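Local coordinates for hypothetical conserved protein (Geobacillus kaustophilus, PDB 2QYH) that is of unknown function but belongs to the haloacid dehalogenase-like hydrolases and may be a magnesium-binding phosphatase, at residues 67-72 with 77-82; 85-90 with 101-106; 120-125 with 172-177. One frame throughout, in Å; residues are numbered along the deposited sequence.

Interaction 1 of 3, residues 67-72 with 77-82; sequences GQYVVF and LYKQPL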
# COMPACT_ATOMS: atom_id res chain seq x y z
N GLY D 67 -6.55 17.21 7.25
CA GLY D 67 -6.01 18.04 8.30
C GLY D 67 -6.14 17.58 9.74
O GLY D 67 -5.51 18.17 10.62
N GLN D 68 -6.91 16.53 10.01
CA GLN D 68 -7.10 16.07 11.38
C GLN D 68 -6.03 15.18 11.98
O GLN D 68 -6.08 14.88 13.17
CB GLN D 68 -8.47 15.40 11.51
CG GLN D 68 -9.58 16.41 11.74
CD GLN D 68 -9.55 17.53 10.73
OE1 GLN D 68 -9.95 17.37 9.58
NE2 GLN D 68 -9.06 18.69 11.15
N TYR D 69 -5.06 14.76 11.17
CA TYR D 69 -3.97 13.91 11.64
C TYR D 69 -2.73 14.27 10.81
O TYR D 69 -2.64 13.93 9.63
CB TYR D 69 -4.32 12.44 11.44
CG TYR D 69 -3.37 11.48 12.12
CD1 TYR D 69 -3.35 11.36 13.51
CD2 TYR D 69 -2.50 10.70 11.38
CE1 TYR D 69 -2.48 10.47 14.15
CE2 TYR D 69 -1.62 9.81 12.00
CZ TYR D 69 -1.61 9.70 13.38
OH TYR D 69 -0.73 8.82 13.97
N VAL D 70 -1.78 14.95 11.44
CA VAL D 70 -0.57 15.41 10.77
C VAL D 70 0.69 14.80 11.37
O VAL D 70 0.93 14.92 12.57
CB VAL D 70 -0.48 16.94 10.85
CG1 VAL D 70 0.71 17.44 10.02
CG2 VAL D 70 -1.79 17.55 10.38
N VAL D 71 1.50 14.18 10.53
CA VAL D 71 2.73 13.54 10.98
C VAL D 71 3.98 14.16 10.37
O VAL D 71 4.01 14.48 9.18
CB VAL D 71 2.72 12.02 10.62
CG1 VAL D 71 4.00 11.36 11.10
CG2 VAL D 71 1.50 11.35 11.22
N PHE D 72 5.03 14.32 11.17
CA PHE D 72 6.29 14.87 10.68
C PHE D 72 7.45 13.91 10.98
O PHE D 72 7.71 13.59 12.14
CB PHE D 72 6.59 16.23 11.32
CG PHE D 72 7.92 16.79 10.94
CD1 PHE D 72 8.18 17.16 9.62
CD2 PHE D 72 8.94 16.89 11.87
CE1 PHE D 72 9.44 17.63 9.24
CE2 PHE D 72 10.20 17.36 11.51
CZ PHE D 72 10.45 17.73 10.19
N LEU D 77 2.37 15.24 14.75
CA LEU D 77 2.66 16.64 15.00
C LEU D 77 1.43 17.37 15.48
O LEU D 77 1.51 18.33 16.25
CB LEU D 77 3.15 17.30 13.70
CG LEU D 77 3.79 18.67 13.89
CD1 LEU D 77 5.27 18.50 13.93
CD2 LEU D 77 3.40 19.60 12.76
N TYR D 78 0.27 16.92 15.01
CA TYR D 78 -0.99 17.53 15.38
C TYR D 78 -2.12 16.55 15.12
O TYR D 78 -2.11 15.84 14.11
CB TYR D 78 -1.21 18.80 14.56
CG TYR D 78 -2.60 19.38 14.68
CD1 TYR D 78 -3.61 19.00 13.80
CD2 TYR D 78 -2.92 20.26 15.71
CE1 TYR D 78 -4.91 19.48 13.96
CE2 TYR D 78 -4.21 20.74 15.88
CZ TYR D 78 -5.20 20.35 15.01
OH TYR D 78 -6.49 20.81 15.22
N LYS D 79 -3.08 16.48 16.03
CA LYS D 79 -4.21 15.59 15.83
C LYS D 79 -5.47 16.13 16.48
O LYS D 79 -5.48 16.51 17.65
CB LYS D 79 -3.90 14.18 16.32
CG LYS D 79 -3.30 14.07 17.70
CD LYS D 79 -3.00 12.62 18.02
CE LYS D 79 -2.27 12.47 19.35
NZ LYS D 79 -3.06 13.05 20.47
N GLN D 80 -6.54 16.15 15.70
CA GLN D 80 -7.83 16.64 16.14
C GLN D 80 -8.91 15.57 15.94
O GLN D 80 -9.48 15.45 14.85
CB GLN D 80 -8.19 17.90 15.34
CG GLN D 80 -9.43 18.63 15.82
CD GLN D 80 -9.98 19.57 14.75
OE1 GLN D 80 -9.22 20.28 14.08
NE2 GLN D 80 -11.30 19.58 14.60
N PRO D 81 -9.19 14.78 16.98
CA PRO D 81 -10.21 13.73 16.87
C PRO D 81 -11.58 14.39 16.75
O PRO D 81 -11.75 15.56 17.10
CB PRO D 81 -10.09 12.99 18.20
CG PRO D 81 -8.69 13.25 18.64
CD PRO D 81 -8.47 14.68 18.26
N LEU D 82 -12.55 13.63 16.25
CA LEU D 82 -13.92 14.10 16.15
C LEU D 82 -14.45 14.08 17.58
O LEU D 82 -14.05 13.22 18.37
CB LEU D 82 -14.73 13.14 15.27
CG LEU D 82 -15.14 13.56 13.86
CD1 LEU D 82 -14.11 14.49 13.22
CD2 LEU D 82 -15.34 12.30 13.03

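Interaction 2 of 3, residues 85-90 with 101-106; sequences EKVRAL and LVFMDA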
# COMPACT_ATOMS: atom_id res chain seq x y z
N GLU D 85 -18.74 12.88 21.76
CA GLU D 85 -20.12 13.21 22.11
C GLU D 85 -20.97 13.29 20.84
O GLU D 85 -21.99 12.61 20.71
CB GLU D 85 -20.14 14.56 22.83
CG GLU D 85 -21.53 15.08 23.16
CD GLU D 85 -21.55 16.60 23.27
OE1 GLU D 85 -20.66 17.16 23.94
OE2 GLU D 85 -22.45 17.22 22.68
N LYS D 86 -20.54 14.13 19.91
CA LYS D 86 -21.25 14.32 18.66
C LYS D 86 -21.21 13.09 17.75
O LYS D 86 -22.15 12.85 16.99
CB LYS D 86 -20.70 15.55 17.93
CG LYS D 86 -21.00 16.85 18.66
CD LYS D 86 -22.50 17.07 18.81
CE LYS D 86 -22.82 18.29 19.67
NZ LYS D 86 -24.29 18.45 19.87
N VAL D 87 -20.13 12.33 17.82
CA VAL D 87 -20.03 11.12 17.00
C VAL D 87 -21.13 10.15 17.45
O VAL D 87 -21.79 9.53 16.61
CB VAL D 87 -18.64 10.43 17.15
CG1 VAL D 87 -18.64 9.09 16.45
CG2 VAL D 87 -17.55 11.32 16.55
N ARG D 88 -21.32 10.03 18.76
CA ARG D 88 -22.35 9.15 19.30
C ARG D 88 -23.75 9.55 18.85
O ARG D 88 -24.54 8.70 18.44
CB ARG D 88 -22.29 9.14 20.83
CG ARG D 88 -23.23 8.13 21.45
CD ARG D 88 -23.18 8.16 22.97
NE ARG D 88 -21.83 8.02 23.48
CZ ARG D 88 -21.10 9.02 23.96
NH1 ARG D 88 -21.61 10.25 24.00
NH2 ARG D 88 -19.87 8.81 24.41
N ALA D 89 -24.07 10.84 18.93
CA ALA D 89 -25.38 11.34 18.52
C ALA D 89 -25.64 11.06 17.04
O ALA D 89 -26.71 10.56 16.67
CB ALA D 89 -25.48 12.85 18.78
N LEU D 90 -24.67 11.40 16.20
CA LEU D 90 -24.79 11.19 14.76
C LEU D 90 -25.04 9.72 14.45
O LEU D 90 -25.85 9.39 13.57
CB LEU D 90 -23.50 11.64 14.05
CG LEU D 90 -23.63 12.22 12.64
CD1 LEU D 90 -22.25 12.44 12.06
CD2 LEU D 90 -24.43 11.29 11.75
N LEU D 101 -22.56 4.08 9.41
CA LEU D 101 -21.37 4.92 9.37
C LEU D 101 -20.16 4.02 9.44
O LEU D 101 -20.26 2.85 9.79
CB LEU D 101 -21.31 5.88 10.55
CG LEU D 101 -22.30 7.03 10.67
CD1 LEU D 101 -23.71 6.50 10.86
CD2 LEU D 101 -21.89 7.87 11.87
N VAL D 102 -19.01 4.59 9.11
CA VAL D 102 -17.76 3.87 9.20
C VAL D 102 -16.86 4.81 9.97
O VAL D 102 -16.75 5.99 9.63
CB VAL D 102 -17.17 3.54 7.81
CG1 VAL D 102 -15.69 3.18 7.94
CG2 VAL D 102 -17.93 2.36 7.20
N PHE D 103 -16.25 4.30 11.03
CA PHE D 103 -15.35 5.07 11.88
C PHE D 103 -13.91 4.82 11.46
O PHE D 103 -13.49 3.67 11.33
CB PHE D 103 -15.55 4.67 13.34
CG PHE D 103 -16.98 4.61 13.75
CD1 PHE D 103 -17.75 5.77 13.81
CD2 PHE D 103 -17.58 3.39 14.03
CE1 PHE D 103 -19.10 5.71 14.14
CE2 PHE D 103 -18.93 3.31 14.36
CZ PHE D 103 -19.70 4.48 14.41
N MSE D 104 -13.17 5.90 11.25
CA MSE D 104 -11.77 5.83 10.80
C MSE D 104 -10.76 6.48 11.74
O MSE D 104 -10.97 7.59 12.23
CB MSE D 104 -11.64 6.50 9.45
CG MSE D 104 -12.61 6.04 8.40
SE MSE D 104 -12.64 7.29 6.93
CE MSE D 104 -10.93 6.88 6.13
N ASP D 105 -9.67 5.77 12.01
CA ASP D 105 -8.59 6.34 12.81
C ASP D 105 -7.32 6.14 11.98
O ASP D 105 -7.42 5.78 10.81
CB ASP D 105 -8.49 5.69 14.20
CG ASP D 105 -8.05 4.24 14.17
OD1 ASP D 105 -7.70 3.72 13.09
OD2 ASP D 105 -8.04 3.63 15.26
N ALA D 106 -6.16 6.38 12.55
CA ALA D 106 -4.93 6.25 11.78
C ALA D 106 -4.54 4.84 11.35
O ALA D 106 -3.91 4.65 10.31
CB ALA D 106 -3.79 6.89 12.55

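Interaction 3 of 3, residues 120-125 with 172-177; sequences HVSMAS and DVSTDV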
# COMPACT_ATOMS: atom_id res chain seq x y z
N HIS D 120 -20.48 -1.79 0.91
CA HIS D 120 -19.83 -2.63 -0.10
C HIS D 120 -19.50 -1.83 -1.36
O HIS D 120 -18.34 -1.73 -1.76
CB HIS D 120 -20.70 -3.84 -0.49
CG HIS D 120 -20.79 -4.92 0.56
ND1 HIS D 120 -19.74 -5.76 0.86
CD2 HIS D 120 -21.82 -5.31 1.34
CE1 HIS D 120 -20.12 -6.62 1.79
NE2 HIS D 120 -21.38 -6.37 2.10
N VAL D 121 -20.52 -1.25 -1.98
CA VAL D 121 -20.37 -0.49 -3.21
C VAL D 121 -19.46 0.73 -3.16
O VAL D 121 -18.50 0.84 -3.94
CB VAL D 121 -21.75 -0.05 -3.74
CG1 VAL D 121 -21.60 0.99 -4.82
CG2 VAL D 121 -22.48 -1.26 -4.28
N SER D 122 -19.77 1.66 -2.27
CA SER D 122 -18.98 2.88 -2.15
C SER D 122 -17.53 2.58 -1.76
O SER D 122 -16.61 3.27 -2.19
CB SER D 122 -19.59 3.81 -1.12
OG SER D 122 -19.46 3.27 0.18
N MSE D 123 -17.34 1.54 -0.95
CA MSE D 123 -16.00 1.17 -0.51
C MSE D 123 -15.20 0.34 -1.53
O MSE D 123 -13.97 0.40 -1.56
CB MSE D 123 -16.08 0.39 0.80
CG MSE D 123 -16.68 1.16 1.96
SE MSE D 123 -15.59 2.61 2.65
CE MSE D 123 -13.91 2.24 1.80
N ALA D 124 -15.90 -0.43 -2.34
CA ALA D 124 -15.23 -1.24 -3.34
C ALA D 124 -14.62 -0.27 -4.35
O ALA D 124 -13.59 -0.55 -4.97
CB ALA D 124 -16.21 -2.16 -4.01
N SER D 125 -15.27 0.88 -4.50
CA SER D 125 -14.79 1.88 -5.44
C SER D 125 -13.48 2.50 -4.95
O SER D 125 -12.71 3.04 -5.74
CB SER D 125 -15.85 2.97 -5.66
OG SER D 125 -16.07 3.73 -4.49
N ASP D 172 -22.38 8.33 -4.52
CA ASP D 172 -23.84 8.37 -4.51
C ASP D 172 -24.43 7.96 -3.18
O ASP D 172 -25.46 8.49 -2.77
CB ASP D 172 -24.42 7.44 -5.58
CG ASP D 172 -24.42 8.07 -6.95
OD1 ASP D 172 -24.78 7.39 -7.93
OD2 ASP D 172 -24.07 9.27 -7.04
N VAL D 173 -23.78 7.03 -2.50
CA VAL D 173 -24.31 6.56 -1.23
C VAL D 173 -23.41 6.74 -0.02
O VAL D 173 -23.60 6.07 1.00
CB VAL D 173 -24.72 5.07 -1.33
CG1 VAL D 173 -25.81 4.90 -2.38
CG2 VAL D 173 -23.52 4.22 -1.67
N SER D 174 -22.43 7.63 -0.12
CA SER D 174 -21.52 7.85 1.00
C SER D 174 -20.93 9.26 0.99
O SER D 174 -20.53 9.77 -0.06
CB SER D 174 -20.38 6.83 0.96
OG SER D 174 -19.56 6.93 2.11
N THR D 175 -20.87 9.87 2.16
CA THR D 175 -20.31 11.21 2.28
C THR D 175 -19.35 11.26 3.47
O THR D 175 -19.55 10.55 4.46
CB THR D 175 -21.43 12.25 2.50
OG1 THR D 175 -20.87 13.56 2.56
CG2 THR D 175 -22.18 11.96 3.80
N ASP D 176 -18.30 12.07 3.36
CA ASP D 176 -17.31 12.19 4.44
C ASP D 176 -17.81 13.05 5.58
O ASP D 176 -18.55 14.01 5.37
CB ASP D 176 -16.01 12.82 3.94
CG ASP D 176 -15.25 11.91 3.01
OD1 ASP D 176 -15.07 10.72 3.35
OD2 ASP D 176 -14.82 12.40 1.95
N VAL D 177 -17.38 12.71 6.78
CA VAL D 177 -17.75 13.45 7.97
C VAL D 177 -16.48 14.01 8.61
O VAL D 177 -15.71 13.27 9.22
CB VAL D 177 -18.49 12.54 8.98
CG1 VAL D 177 -18.91 13.34 10.21
CG2 VAL D 177 -19.70 11.90 8.32

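Interaction 1 of 3, residues 67-72 with 77-82
Val70 pairs with Leu77 and Tyr78 in a beta hairpin built from strands 69-72 and 75-79. The two strands run antiparallel, with an angle of 167° between the short segments. Strand 75-79 is the outermost strand on this side of the mixed sheet.

The carbonyl of Val70 faces two residues at once. Val70 O accepts from Leu77 N at 2.6 Å and from Tyr78 N at 3.2 Å. The Leu77 donor lies in the carbonyl plane, while that of Tyr78 is tilted a little from it. Two residues opposite one make this a classic beta bulge. In return, Val70 N donates to Tyr78 O at 2.8 Å in a nearly straight bond. Beyond the non-hydrogen-bonded pair Tyr69-Lys79, Gln80 N donates to Gln68 O at 2.9 Å.

Side chains alternate between the two faces. Val70 and Tyr78 share one face. Val70 CG2 lies 4.1 Å from Tyr78 CD1, at the edge of the ring and near its plane. Gly67 O is at the same ring's edge. The Tyr78 hydroxyl reaches along its own segment, just past the end of the strand: OH donates to Gln80 OE1 at 3.0 Å, which fixes the far end of the ring. Tyr69 and Lys79 share the other face and lie side by side, with Tyr69 CD1 4.0 Å from Lys79 CB. The Tyr69 ring also meets that of Tyr144.

Near the turn, Leu77 CD1 packs 3.7 Å from Phe72 CB. With CG anti to the backbone N (chi1 175°), the Phe72 ring lies beyond Leu77 and meets Tyr38 edge-to-face. It also touches helix 184-195. The arrangement is that of a bulged antiparallel hairpin, here forming one edge of the Rossmann-like core sheet of a haloacid dehalogenase-like hydrolase.

Interaction 2 of 3, residues 85-90 with 101-106
Val87 and Leu90 of helix 84-96 meet Phe103 and Leu101 of strand 101-104 through apolar contacts. Val87 CG1 lies 4.1 Å from Phe103 CE1, and the two side chains cross at a slant. This methyl is the branch set anti to the backbone N (chi1 172°). Leu90 CD2 lies 4.3 Å from Leu101 CD2, so here methyl meets methyl. The backbones stay well apart: the CA atoms of Leu90 and Leu101 are 8.9 Å from each other. Side chains alone bridge the gap, and the buried surface is small, 139 Å². Val87 and Leu90 stand three residues apart on the helix. Leu101 and Phe103 stand two apart on the strand. Leu101 points toward the helix; Phe103 reaches it with the far part of its ring.

The elements follow each other in the chain. The helix packs across one face of a five-stranded antiparallel sheet, as in the alpha/beta cap domain of Cof-type members of the haloacid dehalogenase family. Phe165 and Phe167 of strand 165-171 extend the apolar layer under Leu90.

Aromatic packing adds to this. The Phe103 ring meets that of Tyr138, with their planes at about 45°, and Val87 touches the same tyrosine.

No hydrogen bond joins the two segments. Leu90 N donates to Lys86 O at 3.0 Å within the helix. Leu101 N is hydrogen-bonded to Ser112 OG, just past the neighbouring strand 109-111.

Interaction 3 of 3, residues 120-125 with 172-177
Ser122 OG, beside Ser174, is bonded back into its own helix. It is hydrogen-bonded to His118 O one turn earlier and, weakly, to Ile119 O. The first torsion (chi1 69°) sets OG between the backbone N and the carbonyl carbon. The hydroxyl of this buried serine is thus satisfied within helix 117-124, and its carbon side is left to meet the partner segment.

Across the contact the meeting is mainly of carbon atoms. Ser122 CB lies 3.8 Å from Ser174 CB and 4.0 Å from Val173 CG2. Ser122 OG is also 3.8 Å from Ser174 CB. No hydrogen bond joins the two segments. The small side chains let the backbones come near, with 6.4 Å between the CA atoms of Ser122 and Ser174.

The helix lies against one end of the five-stranded antiparallel sheet of the probable cap domain. There, strands 165-171 and 174-179 are joined by a tight hairpin connection that carries Val173. Trp170 and His171 on strand 165-171 also touch Ser122, and Phe149 touches both serines.

The helix also meets the other chain of the assembly: His120 packs on Arg30 of the second subunit. In the connection, Val173 N is hydrogen-bonded to His171 ND1.

How the interactions relate
Interaction 1 belongs to the core sheet, and interactions 2 and 3 to the antiparallel sheet that probably forms the cap. Strand 75-79 leads into helix 84-96, and the chain passes from core to cap through the end of segment 77-82. The centres of interactions 1 and 2 are 16 Å apart. Leu82 CB packs 3.6 Å from Val87 CG2, and Tyr69 CZ lies 3.6 Å from Ala106 CB. Interactions 2 and 3 meet where Leu90 CD1 lies 3.9 Å from Val177 CG1. Interactions 1 and 3 are farthest apart, about 23 Å between centres, yet they still touch, Leu82 CD2 lying 3.9 Å from Val177 O. The likely catalytic aspartate motif lies in none of them.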